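Local coordinates for albumin-1 (PDB 1WBA), which serves as a 2S storage albumin of winged bean seeds and belongs to the leguminous Kunitz-type inhibitor family, at residues A[33-38]-A[43-48]; A[92-95]-A[101-104]; A[95-98]-A[104-107]; A[144-147]-A[153-156]. All coordinates share one frame; numbering follows the deposited sequence.

Interaction 1 (A[33-38]-A[43-48]); sequences VATGNE and PLSIVK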
loop_
_atom_site.group_PDB
_atom_site.type_symbol
_atom_site.label_atom_id
_atom_site.label_comp_id
_atom_site.label_asym_id
_atom_site.label_seq_id
_atom_site.Cartn_x
_atom_site.Cartn_y
_atom_site.Cartn_z
ATOM N N VAL A 33 2.088 9.806 -8.707
ATOM C CA VAL A 33 2.683 10.558 -9.814
ATOM C C VAL A 33 2.412 9.828 -11.122
ATOM O O VAL A 33 1.900 8.712 -11.134
ATOM C CB VAL A 33 4.243 10.699 -9.677
ATOM C CG1 VAL A 33 4.618 11.433 -8.409
ATOM C CG2 VAL A 33 4.935 9.332 -9.700
ATOM N N ALA A 34 2.715 10.483 -12.233
ATOM C CA ALA A 34 2.545 9.859 -13.531
ATOM C C ALA A 34 3.866 9.155 -13.809
ATOM O O ALA A 34 4.933 9.687 -13.490
ATOM C CB ALA A 34 2.298 10.901 -14.576
ATOM N N THR A 35 3.799 7.920 -14.285
ATOM C CA THR A 35 4.999 7.187 -14.658
ATOM C C THR A 35 4.787 6.782 -16.118
ATOM O O THR A 35 3.663 6.817 -16.614
ATOM C CB THR A 35 5.228 5.893 -13.804
ATOM O OG1 THR A 35 4.122 4.991 -13.953
ATOM C CG2 THR A 35 5.447 6.230 -12.358
ATOM N N GLY A 36 5.859 6.421 -16.811
ATOM C CA GLY A 36 5.717 5.990 -18.186
ATOM C C GLY A 36 5.050 7.006 -19.087
ATOM O O GLY A 36 5.495 8.144 -19.166
ATOM N N ASN A 37 3.944 6.598 -19.704
ATOM C CA ASN A 37 3.186 7.430 -20.646
ATOM C C ASN A 37 1.994 8.160 -20.022
ATOM O O ASN A 37 1.198 8.792 -20.725
ATOM C CB ASN A 37 2.709 6.553 -21.808
ATOM C CG ASN A 37 3.842 5.767 -22.435
ATOM O OD1 ASN A 37 4.763 6.348 -23.004
ATOM N ND2 ASN A 37 3.814 4.440 -22.284
ATOM N N GLU A 38 1.874 8.077 -18.700
ATOM C CA GLU A 38 0.779 8.736 -17.990
ATOM C C GLU A 38 0.904 10.262 -18.045
ATOM O O GLU A 38 1.996 10.805 -18.178
ATOM C CB GLU A 38 0.716 8.253 -16.531
ATOM C CG GLU A 38 0.246 6.812 -16.396
ATOM C CD GLU A 38 0.350 6.254 -14.991
ATOM O OE1 GLU A 38 0.887 6.925 -14.088
ATOM O OE2 GLU A 38 -0.109 5.114 -14.788
ATOM N N PRO A 43 -2.044 11.831 -12.594
ATOM C CA PRO A 43 -1.176 10.747 -12.108
ATOM C C PRO A 43 -1.966 9.523 -11.640
ATOM O O PRO A 43 -2.983 9.650 -10.937
ATOM C CB PRO A 43 -0.431 11.412 -10.956
ATOM C CG PRO A 43 -1.473 12.346 -10.373
ATOM C CD PRO A 43 -2.093 12.948 -11.626
ATOM N N LEU A 44 -1.472 8.343 -12.001
ATOM C CA LEU A 44 -2.161 7.102 -11.651
ATOM C C LEU A 44 -1.281 6.090 -10.951
ATOM O O LEU A 44 -1.775 5.046 -10.527
ATOM C CB LEU A 44 -2.723 6.436 -12.910
ATOM C CG LEU A 44 -3.613 7.276 -13.810
ATOM C CD1 LEU A 44 -3.843 6.519 -15.087
ATOM C CD2 LEU A 44 -4.928 7.594 -13.116
ATOM N N SER A 45 0.003 6.400 -10.810
ATOM C CA SER A 45 0.951 5.477 -10.191
ATOM C C SER A 45 1.230 5.723 -8.704
ATOM O O SER A 45 1.570 6.838 -8.307
ATOM C CB SER A 45 2.266 5.513 -10.972
ATOM O OG SER A 45 2.014 5.205 -12.321
ATOM N N ILE A 46 1.089 4.675 -7.895
ATOM C CA ILE A 46 1.372 4.770 -6.467
ATOM C C ILE A 46 2.851 4.429 -6.316
ATOM O O ILE A 46 3.290 3.340 -6.704
ATOM C CB ILE A 46 0.491 3.799 -5.648
ATOM C CG1 ILE A 46 -0.984 4.149 -5.872
ATOM C CG2 ILE A 46 0.840 3.898 -4.166
ATOM C CD1 ILE A 46 -1.971 3.201 -5.233
ATOM N N VAL A 47 3.621 5.358 -5.754
ATOM C CA VAL A 47 5.058 5.177 -5.615
ATOM C C VAL A 47 5.565 5.611 -4.251
ATOM O O VAL A 47 4.824 6.194 -3.457
ATOM C CB VAL A 47 5.816 6.064 -6.668
ATOM C CG1 VAL A 47 5.313 5.787 -8.066
ATOM C CG2 VAL A 47 5.643 7.566 -6.358
ATOM N N LYS A 48 6.826 5.283 -3.971
ATOM C CA LYS A 48 7.487 5.728 -2.744
ATOM C C LYS A 48 7.988 7.095 -3.207
ATOM O O LYS A 48 8.690 7.191 -4.215
ATOM C CB LYS A 48 8.664 4.818 -2.425
ATOM C CG LYS A 48 9.523 5.270 -1.266
ATOM C CD LYS A 48 10.341 4.071 -0.791
ATOM C CE LYS A 48 11.386 4.458 0.217
ATOM N NZ LYS A 48 12.397 5.264 -0.471
#
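Val-33 and Ser-45 form an antiparallel hydrogen-bonded pair: Val-33 N gives to Ser-45 O at 3.0 Å, and Ser-45 N gives back to Val-33 O. Beyond this pair the tight part is polar. Ser-45 OG lies 2.7 Å from Glu-38 OE1, to which it donates on the syn side, 28° out of the carboxylate plane. The same oxygen takes Thr-35 N at 3.1 Å from above the plane, on the same face as the serine, while Leu-44 N adds a weak bond at 3.5 Å. Thr-35 OG1, set between its backbone N and carbonyl carbon (chi1 60°), sits 2.7 Å from Ser-45 OG. The apolar flank is looser, with Val-33 CG2 meeting Val-47 CG2 at 3.8 Å, and the type II' turn from Thr-35 to Glu-38 carries its exposed corner, Gly-36 and Asn-37, away from the strand. The other carboxylate oxygen, Glu-38 OE2, forms a salt bridge with Lys-105 NZ and a hydrogen bond with Tyr-110 OH. With an alanine at Glu-38, Thr-35 N and Ser-45 OG would probably lose their acceptor and Lys-105 its counter-charge. In this Kunitz-family beta-trefoil, one carboxylate ties a turn to strand 45-48, and nearby Lys-105 probably stabilises its charge.

Interaction 2 (A[92-95]-A[101-104]); sequences WSVV and GQQL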
loop_
_atom_site.group_PDB
_atom_site.type_symbol
_atom_site.label_atom_id
_atom_site.label_comp_id
_atom_site.label_asym_id
_atom_site.label_seq_id
_atom_site.Cartn_x
_atom_site.Cartn_y
_atom_site.Cartn_z
ATOM N N TRP A 92 -6.389 1.844 -3.582
ATOM C CA TRP A 92 -5.185 1.209 -4.119
ATOM C C TRP A 92 -5.608 -0.039 -4.885
ATOM O O TRP A 92 -6.483 -0.790 -4.433
ATOM C CB TRP A 92 -4.279 0.750 -2.981
ATOM C CG TRP A 92 -3.559 1.830 -2.224
ATOM C CD1 TRP A 92 -3.866 3.173 -2.155
ATOM C CD2 TRP A 92 -2.361 1.648 -1.469
ATOM N NE1 TRP A 92 -2.910 3.830 -1.405
ATOM C CE2 TRP A 92 -1.980 2.924 -0.974
ATOM C CE3 TRP A 92 -1.567 0.535 -1.162
ATOM C CZ2 TRP A 92 -0.834 3.104 -0.183
ATOM C CZ3 TRP A 92 -0.427 0.716 -0.383
ATOM C CH2 TRP A 92 -0.071 1.996 0.097
ATOM N N SER A 93 -4.964 -0.304 -6.011
ATOM C CA SER A 93 -5.296 -1.493 -6.777
ATOM C C SER A 93 -4.031 -2.029 -7.409
ATOM O O SER A 93 -3.028 -1.332 -7.472
ATOM C CB SER A 93 -6.331 -1.176 -7.873
ATOM O OG SER A 93 -5.766 -0.472 -8.974
ATOM N N VAL A 94 -4.071 -3.285 -7.834
ATOM C CA VAL A 94 -2.942 -3.906 -8.514
ATOM C C VAL A 94 -3.353 -4.114 -9.973
ATOM O O VAL A 94 -4.420 -4.659 -10.263
ATOM C CB VAL A 94 -2.586 -5.239 -7.852
ATOM C CG1 VAL A 94 -1.535 -5.991 -8.657
ATOM C CG2 VAL A 94 -2.070 -4.966 -6.439
ATOM N N VAL A 95 -2.529 -3.632 -10.888
ATOM C CA VAL A 95 -2.800 -3.752 -12.317
ATOM C C VAL A 95 -1.708 -4.608 -12.959
ATOM O O VAL A 95 -0.515 -4.415 -12.692
ATOM C CB VAL A 95 -2.834 -2.334 -12.966
ATOM C CG1 VAL A 95 -2.956 -2.411 -14.497
ATOM C CG2 VAL A 95 -3.987 -1.514 -12.365
ATOM N N GLY A 101 4.623 -5.553 -15.425
ATOM C CA GLY A 101 4.231 -6.550 -14.449
ATOM C C GLY A 101 3.198 -5.940 -13.520
ATOM O O GLY A 101 2.707 -4.838 -13.782
ATOM N N GLN A 102 2.883 -6.644 -12.432
ATOM C CA GLN A 102 1.906 -6.164 -11.451
ATOM C C GLN A 102 2.480 -5.031 -10.607
ATOM O O GLN A 102 3.559 -5.169 -10.018
ATOM C CB GLN A 102 1.424 -7.315 -10.563
ATOM C CG GLN A 102 0.847 -8.454 -11.382
ATOM C CD GLN A 102 0.139 -9.525 -10.569
ATOM O OE1 GLN A 102 -0.444 -10.441 -11.135
ATOM N NE2 GLN A 102 0.161 -9.403 -9.251
ATOM N N GLN A 103 1.773 -3.904 -10.601
ATOM C CA GLN A 103 2.199 -2.706 -9.883
ATOM C C GLN A 103 0.989 -2.021 -9.318
ATOM O O GLN A 103 -0.135 -2.272 -9.768
ATOM C CB GLN A 103 2.864 -1.722 -10.838
ATOM C CG GLN A 103 3.763 -2.356 -11.838
ATOM C CD GLN A 103 4.538 -1.339 -12.621
ATOM O OE1 GLN A 103 3.985 -0.351 -13.100
ATOM N NE2 GLN A 103 5.842 -1.562 -12.741
ATOM N N LEU A 104 1.217 -1.112 -8.377
ATOM C CA LEU A 104 0.111 -0.384 -7.759
ATOM C C LEU A 104 -0.320 0.849 -8.553
ATOM O O LEU A 104 0.497 1.697 -8.911
ATOM C CB LEU A 104 0.432 0.020 -6.315
ATOM C CG LEU A 104 0.821 -1.073 -5.319
ATOM C CD1 LEU A 104 0.680 -0.525 -3.914
ATOM C CD2 LEU A 104 -0.053 -2.272 -5.479
#
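Val-95 and Gln-103 are an antiparallel hydrogen-bonded pair, and Val-94 with Leu-104 the adjoining non-hydrogen-bonded one; the segments run 165° apart, close to antiparallel. Val-95 N reaches Gln-103 O at 3.0 Å in a nearly straight bond (173° at the hydrogen), and Gln-103 N returns to Val-95 O at 3.1 Å. CA-H...O contacts fill in beside them, among them Gln-102 CA to Val-95 O at 3.2 Å. At Gln-102 the segment 101-104 turns a corner, after Gly-101, whose backbone angles would force a side chain into the carbonyl O before it. Strands 92-97 and 103-106 make a beta hairpin of the beta-trefoil fold, with Val-94 and Leu-104 on one face and Val-95 and Gln-103 on the other. Leu-104 bridges two neighbours by its two methyls. CD2 presses on Val-94 CG2 at a tight 3.5 Å, while CD1 meets Trp-92 CE3 at 3.7 Å, approaching the indole obliquely. Val-94 has CG1 opposite its backbone N (chi1 172°), which carries that methyl to Gln-102 CB, 3.8 Å away, and leaves CG2 for the leucine. An alanine at Leu-104 would remove both methyls, and would probably open a gap between Val-94 and the indole of Trp-92. Leu-156 and Val-158 of strand 154-159 also pack on Leu-104, and Gln-103 OE1 on the other face accepts a hydrogen bond from Arg-155 NH1.

Interaction 3 (A[95-98]-A[104-107]); sequences VDFQ and LKLA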
loop_
_atom_site.group_PDB
_atom_site.type_symbol
_atom_site.label_atom_id
_atom_site.label_comp_id
_atom_site.label_asym_id
_atom_site.label_seq_id
_atom_site.Cartn_x
_atom_site.Cartn_y
_atom_site.Cartn_z
ATOM N N VAL A 95 -2.529 -3.632 -10.888
ATOM C CA VAL A 95 -2.800 -3.752 -12.317
ATOM C C VAL A 95 -1.708 -4.608 -12.959
ATOM O O VAL A 95 -0.515 -4.415 -12.692
ATOM C CB VAL A 95 -2.834 -2.334 -12.966
ATOM C CG1 VAL A 95 -2.956 -2.411 -14.497
ATOM C CG2 VAL A 95 -3.987 -1.514 -12.365
ATOM N N ASP A 96 -2.100 -5.606 -13.744
ATOM C CA ASP A 96 -1.105 -6.447 -14.411
ATOM C C ASP A 96 -0.695 -5.665 -15.658
ATOM O O ASP A 96 -1.199 -5.875 -16.768
ATOM C CB ASP A 96 -1.682 -7.811 -14.765
ATOM C CG ASP A 96 -0.610 -8.825 -15.022
ATOM O OD1 ASP A 96 0.546 -8.421 -15.272
ATOM O OD2 ASP A 96 -0.907 -10.027 -14.942
ATOM N N PHE A 97 0.216 -4.738 -15.420
ATOM C CA PHE A 97 0.690 -3.784 -16.410
ATOM C C PHE A 97 1.661 -4.305 -17.450
ATOM O O PHE A 97 2.797 -4.668 -17.141
ATOM C CB PHE A 97 1.287 -2.582 -15.666
ATOM C CG PHE A 97 1.215 -1.300 -16.424
ATOM C CD1 PHE A 97 0.048 -0.551 -16.430
ATOM C CD2 PHE A 97 2.322 -0.837 -17.125
ATOM C CE1 PHE A 97 -0.015 0.655 -17.128
ATOM C CE2 PHE A 97 2.273 0.366 -17.824
ATOM C CZ PHE A 97 1.102 1.116 -17.826
ATOM N N GLN A 98 1.210 -4.322 -18.694
ATOM C CA GLN A 98 2.052 -4.782 -19.786
ATOM C C GLN A 98 3.015 -3.657 -20.189
ATOM O O GLN A 98 2.602 -2.513 -20.353
ATOM C CB GLN A 98 1.179 -5.186 -20.986
ATOM C CG GLN A 98 1.938 -5.871 -22.119
ATOM C CD GLN A 98 1.067 -6.065 -23.337
ATOM O OE1 GLN A 98 0.514 -5.099 -23.870
ATOM N NE2 GLN A 98 0.905 -7.315 -23.766
ATOM N N LEU A 104 1.217 -1.112 -8.377
ATOM C CA LEU A 104 0.111 -0.384 -7.759
ATOM C C LEU A 104 -0.320 0.849 -8.553
ATOM O O LEU A 104 0.497 1.697 -8.911
ATOM C CB LEU A 104 0.432 0.020 -6.315
ATOM C CG LEU A 104 0.821 -1.073 -5.319
ATOM C CD1 LEU A 104 0.680 -0.525 -3.914
ATOM C CD2 LEU A 104 -0.053 -2.272 -5.479
ATOM N N LYS A 105 -1.617 0.939 -8.813
ATOM C CA LYS A 105 -2.188 2.051 -9.551
ATOM C C LYS A 105 -3.466 2.478 -8.849
ATOM O O LYS A 105 -4.048 1.713 -8.062
ATOM C CB LYS A 105 -2.571 1.608 -10.971
ATOM C CG LYS A 105 -1.434 1.072 -11.848
ATOM C CD LYS A 105 -0.526 2.199 -12.319
ATOM C CE LYS A 105 0.290 1.769 -13.547
ATOM N NZ LYS A 105 1.278 2.831 -13.902
ATOM N N LEU A 106 -3.910 3.697 -9.127
ATOM C CA LEU A 106 -5.175 4.161 -8.570
ATOM C C LEU A 106 -6.230 3.275 -9.253
ATOM O O LEU A 106 -6.130 2.990 -10.452
ATOM C CB LEU A 106 -5.421 5.632 -8.910
ATOM C CG LEU A 106 -4.513 6.650 -8.213
ATOM C CD1 LEU A 106 -5.079 8.035 -8.441
ATOM C CD2 LEU A 106 -4.413 6.361 -6.724
ATOM N N ALA A 107 -7.194 2.798 -8.477
ATOM C CA ALA A 107 -8.238 1.920 -8.989
ATOM C C ALA A 107 -9.231 2.618 -9.900
ATOM O O ALA A 107 -9.452 3.825 -9.775
ATOM C CB ALA A 107 -8.989 1.286 -7.831
#
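Lys-105 and Phe-97 form a cation-pi contact across the hairpin of strands 92-97 and 103-106, with Val-95 packed against the base of the lysine chain. Lys-105 NZ stands 4.3 Å from the centroid of the Phe-97 ring, only 20° off the ring normal; the ammonium therefore lies over a face, though displaced toward the rim. The methylene before it is closer to the ring atoms: Lys-105 CE is 3.7 Å from Phe-97 CD1. The two side chains cross at about a right angle, the CE-NZ end of the lysine passing over the ring face. A bend at chi2 (-74°) turns the lysine chain toward the phenylalanine after its base has passed the valine, where Lys-105 CG touches Val-95 CG2 at 3.7 Å. No hydrogen bond joins the two segments, so apolar contact and the charge over the ring carry this meeting. Phe-97 follows an inverse gamma turn centred on Asp-96, and its CB is directed to the lysine side. The ammonium's main polar partner is Glu-38, outside the hairpin, and Ser-45 OG also hydrogen-bonds to it. Tyr-110, in the loop after strand 103-106, meets the Phe-97 ring edge-to-face and also touches Lys-105, while strand 113-114 runs antiparallel to strand 92-97 and places Gln-113 against Val-95.

Interaction 4 (A[144-147]-A[153-156]); sequences IGIS and KKRL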
loop_
_atom_site.group_PDB
_atom_site.type_symbol
_atom_site.label_atom_id
_atom_site.label_comp_id
_atom_site.label_asym_id
_atom_site.label_seq_id
_atom_site.Cartn_x
_atom_site.Cartn_y
_atom_site.Cartn_z
ATOM N N ILE A 144 5.246 -6.760 -1.697
ATOM C CA ILE A 144 5.183 -5.456 -2.335
ATOM C C ILE A 144 6.553 -4.822 -2.117
ATOM O O ILE A 144 6.996 -4.661 -0.976
ATOM C CB ILE A 144 4.047 -4.578 -1.765
ATOM C CG1 ILE A 144 2.692 -5.236 -2.096
ATOM C CG2 ILE A 144 4.126 -3.148 -2.354
ATOM C CD1 ILE A 144 1.504 -4.616 -1.404
ATOM N N GLY A 145 7.236 -4.513 -3.214
ATOM C CA GLY A 145 8.550 -3.916 -3.122
ATOM C C GLY A 145 8.661 -2.704 -4.027
ATOM O O GLY A 145 7.672 -2.243 -4.598
ATOM N N ILE A 146 9.882 -2.221 -4.191
ATOM C CA ILE A 146 10.166 -1.054 -5.005
ATOM C C ILE A 146 10.926 -1.435 -6.269
ATOM O O ILE A 146 11.738 -2.355 -6.259
ATOM C CB ILE A 146 11.050 -0.056 -4.204
ATOM C CG1 ILE A 146 10.266 0.515 -3.031
ATOM C CG2 ILE A 146 11.571 1.068 -5.100
ATOM C CD1 ILE A 146 9.114 1.353 -3.450
ATOM N N SER A 147 10.645 -0.732 -7.353
ATOM C CA SER A 147 11.351 -0.937 -8.606
ATOM C C SER A 147 11.493 0.457 -9.203
ATOM O O SER A 147 10.495 1.165 -9.390
ATOM C CB SER A 147 10.556 -1.829 -9.548
ATOM O OG SER A 147 11.278 -2.032 -10.747
ATOM N N LYS A 153 11.463 7.082 -10.896
ATOM C CA LYS A 153 10.350 6.981 -9.960
ATOM C C LYS A 153 10.420 5.618 -9.276
ATOM O O LYS A 153 10.802 4.612 -9.902
ATOM C CB LYS A 153 8.999 7.167 -10.662
ATOM C CG LYS A 153 8.841 8.460 -11.496
ATOM C CD LYS A 153 9.233 9.758 -10.754
ATOM C CE LYS A 153 8.372 10.009 -9.512
ATOM N NZ LYS A 153 8.727 11.241 -8.709
ATOM N N LYS A 154 10.121 5.594 -7.980
ATOM C CA LYS A 154 10.164 4.356 -7.215
ATOM C C LYS A 154 8.795 3.695 -7.150
ATOM O O LYS A 154 8.062 3.848 -6.174
ATOM C CB LYS A 154 10.721 4.632 -5.826
ATOM C CG LYS A 154 12.152 5.073 -5.903
ATOM C CD LYS A 154 12.784 5.181 -4.537
ATOM C CE LYS A 154 14.202 5.735 -4.648
ATOM N NZ LYS A 154 14.941 5.078 -5.785
ATOM N N ARG A 155 8.472 2.943 -8.195
ATOM C CA ARG A 155 7.190 2.269 -8.299
ATOM C C ARG A 155 7.031 1.136 -7.290
ATOM O O ARG A 155 8.000 0.460 -6.943
ATOM C CB ARG A 155 7.012 1.704 -9.705
ATOM C CG ARG A 155 7.173 2.717 -10.831
ATOM C CD ARG A 155 6.700 2.092 -12.111
ATOM N NE ARG A 155 7.065 2.853 -13.299
ATOM C CZ ARG A 155 6.620 2.562 -14.517
ATOM N NH1 ARG A 155 5.782 1.546 -14.676
ATOM N NH2 ARG A 155 7.061 3.233 -15.577
ATOM N N LEU A 156 5.811 0.972 -6.788
ATOM C CA LEU A 156 5.503 -0.100 -5.851
ATOM C C LEU A 156 5.048 -1.259 -6.721
ATOM O O LEU A 156 4.036 -1.164 -7.417
ATOM C CB LEU A 156 4.397 0.328 -4.885
ATOM C CG LEU A 156 4.775 1.387 -3.841
ATOM C CD1 LEU A 156 3.656 1.561 -2.860
ATOM C CD2 LEU A 156 5.983 0.968 -3.090
#
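Ser-147 N donates to Arg-155 O at 2.9 Å, and this bond anchors an antiparallel hydrogen-bonded pair. The return bond from Arg-155 N to Ser-147 O is equally short but weak, bent to 130° at the hydrogen. Next to it, Ile-146 and Leu-156, which share one face of the sheet, are a non-hydrogen-bonded pair with CA atoms 4.8 Å apart, where Leu-156 CA approaches Gly-145 O at 3.3 Å as a CA-H...O contact. Ile-146 lays its CG2 branch, opposite the backbone N, against Lys-154 CB at 3.7 Å. Ile-144 CG2 adds a looser contact to Leu-156 CB at 4.3 Å. On the opposite face Arg-155 sets its CB against Ser-147 O, 3.5 Å away, before its extended chain leads off. That chain is positioned from outside: NE makes a salt bridge with Asp-149 in the connecting loop. The segment strands 144-147 and 154-156 have N-to-C directions 155° apart and belong to the hairpin of strands 142-148 and 154-159 in the beta-trefoil fold. Strand 45-48 lies antiparallel to strand 154-159, its Lys-48 and Ile-46 packing on Lys-154 and Leu-156, while strand 130-136 pairs with strand 142-148.

In the fold
Strand 45-48 of interaction 1 ties the contacts together. Ile-46 N lies 3.2 Å from Leu-104 O of interactions 2 and 3, and Lys-48 N lies 2.9 Å from Lys-154 O of interaction 4; both are probable hydrogen bonds. Interactions 2 and 3 are successive parts of one hairpin, sharing Val-95 and Leu-104, with centres about 3 Å apart. The salt bridge of Glu-38 OE2 to Lys-105 NZ, 2.8 Å long, couples interaction 1 to interaction 3. Leu-104 N and Leu-156 O, 3.0 Å apart, link that hairpin to interaction 4, whose centre is about 11 Å from those of interactions 1 and 2. Three of the four lie within beta hairpins and interaction 1 ties a turn to a strand, all in one beta-trefoil domain.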